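Local atomic coordinates of extracellular protein containing a SCP domain (Bacillus anthracis, PDB entry 4IFA), a protein that is of unknown function but is an extracellular protein carrying a cysteine-rich secretory (SCP) domain, and has been considered a vaccine candidate. Residues D275-G280 / T333-R338. Sequence-based numbering, arbitrary orientation.
Sequences DRLQRG and TQNFIR
Leu277 reaches from helix 273-279 to strand 331-338, a small helix-on-sheet packing contact within the alpha/beta fold of the SCP domain, in which the leucine meets the apolar Ile337 and the amide end of Asn335. The strand is an inner member of a four-stranded mixed sheet, hydrogen-bonded through its backbone to Gly324 and Gly326 on one neighbour and to Gly288 and Asn290 on the other. The contact buries about 130 Å² in all, and the nearest CA atoms, those of Leu277 and Asn335, are 8.9 Å apart.

Arg276, beside this contact, points its CB toward the strand, but its guanidinium is engaged elsewhere, in a salt bridge from NH2 to Glu289 and a hydrogen bond from NH1 to the carbonyl of His265.

No hydrogen bond joins the two segments; what meets is the forked end of Leu277. Its CG lies beside the backbone N and anti to the carbonyl carbon (chi1 -71°), which aims the fork at the strand. Phe336, between Asn335 and Ile337 in sequence, turns its CB from the helix and meets the ring of Phe320. Ala287, Val282 and Phe284 also touch Leu277, and Thr246 of helix 244-260 touches both Asn335 and Ile337, placing the contact in a buried layer on one side of the sheet. With chi2 at 166°, the CD2 branch of the leucine approaches the end of Asn335, whose side chain runs past it in the opposite direction, while CD1 turns to Ile337 and comes to 4.4 Å from its CG2.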
loop_
_atom_site.group_PDB
_atom_site.type_symbol
_atom_site.label_atom_id
_atom_site.label_comp_id
_atom_site.label_asym_id
_atom_site.label_seq_id
_atom_site.Cartn_x
_atom_site.Cartn_y
_atom_site.Cartn_z
ATOM N N ASP A 275 -5.166 26.462 8.798
ATOM C CA ASP A 275 -4.934 26.758 10.218
ATOM C C ASP A 275 -3.927 25.782 10.832
ATOM O O ASP A 275 -3.049 26.164 11.586
ATOM C CB ASP A 275 -6.248 26.657 11.017
ATOM C CG ASP A 275 -7.277 27.716 10.647
ATOM O OD1 ASP A 275 -6.901 28.819 10.151
ATOM O OD2 ASP A 275 -8.483 27.509 10.916
ATOM N N ARG A 276 -4.083 24.489 10.520
ATOM C CA ARG A 276 -3.202 23.490 11.084
ATOM C C ARG A 276 -1.734 23.658 10.636
ATOM O O ARG A 276 -0.777 23.476 11.424
ATOM C CB ARG A 276 -3.712 22.093 10.736
ATOM C CG ARG A 276 -5.078 21.767 11.335
ATOM C CD ARG A 276 -5.402 20.298 11.157
ATOM N NE ARG A 276 -5.665 19.824 9.797
ATOM C CZ ARG A 276 -6.849 19.888 9.184
ATOM N NH1 ARG A 276 -7.879 20.520 9.764
ATOM N NH2 ARG A 276 -7.013 19.347 7.992
ATOM N N LEU A 277 -1.555 23.879 9.340
ATOM C CA LEU A 277 -0.195 24.036 8.775
ATOM C C LEU A 277 0.500 25.261 9.379
ATOM O O LEU A 277 1.659 25.186 9.798
ATOM C CB LEU A 277 -0.236 24.091 7.241
ATOM C CG LEU A 277 -0.577 22.756 6.558
ATOM C CD1 LEU A 277 -0.933 23.043 5.099
ATOM C CD2 LEU A 277 0.560 21.738 6.700
ATOM N N GLN A 278 -0.221 26.365 9.445
ATOM C CA GLN A 278 0.276 27.571 10.095
ATOM C C GLN A 278 0.691 27.284 11.555
ATOM O O GLN A 278 1.732 27.754 12.027
ATOM C CB GLN A 278 -0.802 28.654 10.060
ATOM C CG GLN A 278 -0.361 29.996 10.647
ATOM C CD GLN A 278 -1.490 31.016 10.719
ATOM O OE1 GLN A 278 -2.640 30.681 11.070
ATOM N NE2 GLN A 278 -1.161 32.278 10.453
ATOM N N ARG A 279 -0.158 26.566 12.298
ATOM C CA ARG A 279 0.155 26.215 13.684
ATOM C C ARG A 279 1.433 25.376 13.815
ATOM O O ARG A 279 2.169 25.511 14.798
ATOM C CB ARG A 279 -1.055 25.495 14.316
ATOM C CG ARG A 279 -0.975 25.278 15.806
ATOM C CD ARG A 279 -2.269 24.687 16.358
ATOM N NE ARG A 279 -3.436 25.567 16.182
ATOM C CZ ARG A 279 -4.488 25.352 15.386
ATOM N NH1 ARG A 279 -4.610 24.261 14.660
ATOM N NH2 ARG A 279 -5.455 26.256 15.307
ATOM N N GLY A 280 1.696 24.532 12.809
ATOM C CA GLY A 280 2.889 23.679 12.772
ATOM C C GLY A 280 4.105 24.355 12.160
ATOM O O GLY A 280 5.109 23.699 11.923
ATOM N N THR A 333 -3.407 10.435 6.875
ATOM C CA THR A 333 -3.508 11.762 6.299
ATOM C C THR A 333 -2.290 12.116 5.465
ATOM O O THR A 333 -1.165 12.021 5.939
ATOM C CB THR A 333 -3.635 12.830 7.425
ATOM O OG1 THR A 333 -4.822 12.593 8.196
ATOM C CG2 THR A 333 -3.703 14.253 6.898
ATOM N N GLN A 334 -2.544 12.540 4.231
ATOM C CA GLN A 334 -1.525 13.155 3.377
ATOM C C GLN A 334 -1.753 14.647 3.389
ATOM O O GLN A 334 -2.877 15.103 3.111
ATOM C CB GLN A 334 -1.654 12.697 1.924
ATOM C CG GLN A 334 -1.261 11.269 1.644
ATOM C CD GLN A 334 -1.498 10.870 0.195
ATOM O OE1 GLN A 334 -2.544 11.169 -0.387
ATOM N NE2 GLN A 334 -0.505 10.200 -0.421
ATOM N N ASN A 335 -0.685 15.413 3.627
ATOM C CA ASN A 335 -0.711 16.860 3.452
ATOM C C ASN A 335 0.340 17.202 2.390
ATOM O O ASN A 335 1.546 16.991 2.554
ATOM C CB ASN A 335 -0.512 17.642 4.752
ATOM C CG ASN A 335 -1.739 17.647 5.651
ATOM O OD1 ASN A 335 -2.853 17.147 5.291
ATOM N ND2 ASN A 335 -1.557 18.196 6.839
ATOM N N PHE A 336 -0.148 17.722 1.266
ATOM C CA PHE A 336 0.663 18.106 0.126
ATOM C C PHE A 336 0.908 19.603 0.219
ATOM O O PHE A 336 0.009 20.366 0.589
ATOM C CB PHE A 336 -0.106 17.851 -1.196
ATOM C CG PHE A 336 -0.454 16.417 -1.479
ATOM C CD1 PHE A 336 0.373 15.659 -2.286
ATOM C CD2 PHE A 336 -1.611 15.848 -0.970
ATOM C CE1 PHE A 336 0.066 14.348 -2.569
ATOM C CE2 PHE A 336 -1.917 14.522 -1.222
ATOM C CZ PHE A 336 -1.070 13.783 -2.033
ATOM N N ILE A 337 2.114 20.040 -0.139
ATOM C CA ILE A 337 2.436 21.465 -0.176
ATOM C C ILE A 337 3.245 21.836 -1.399
ATOM O O ILE A 337 3.832 20.994 -2.086
ATOM C CB ILE A 337 3.210 21.961 1.070
ATOM C CG1 ILE A 337 4.532 21.191 1.238
ATOM C CG2 ILE A 337 2.335 21.777 2.361
ATOM C CD1 ILE A 337 5.460 21.838 2.290
ATOM N N ARG A 338 3.178 23.124 -1.710
ATOM C CA ARG A 338 4.016 23.749 -2.706
ATOM C C ARG A 338 4.835 24.796 -1.987
ATOM O O ARG A 338 4.280 25.660 -1.292
ATOM C CB ARG A 338 3.224 24.457 -3.823
ATOM C CG ARG A 338 4.133 25.150 -4.834
ATOM C CD ARG A 338 3.325 25.849 -5.908
ATOM N NE ARG A 338 4.160 26.549 -6.869
ATOM C CZ ARG A 338 4.676 26.033 -7.978
ATOM N NH1 ARG A 338 4.483 24.747 -8.279
ATOM N NH2 ARG A 338 5.406 26.800 -8.775
#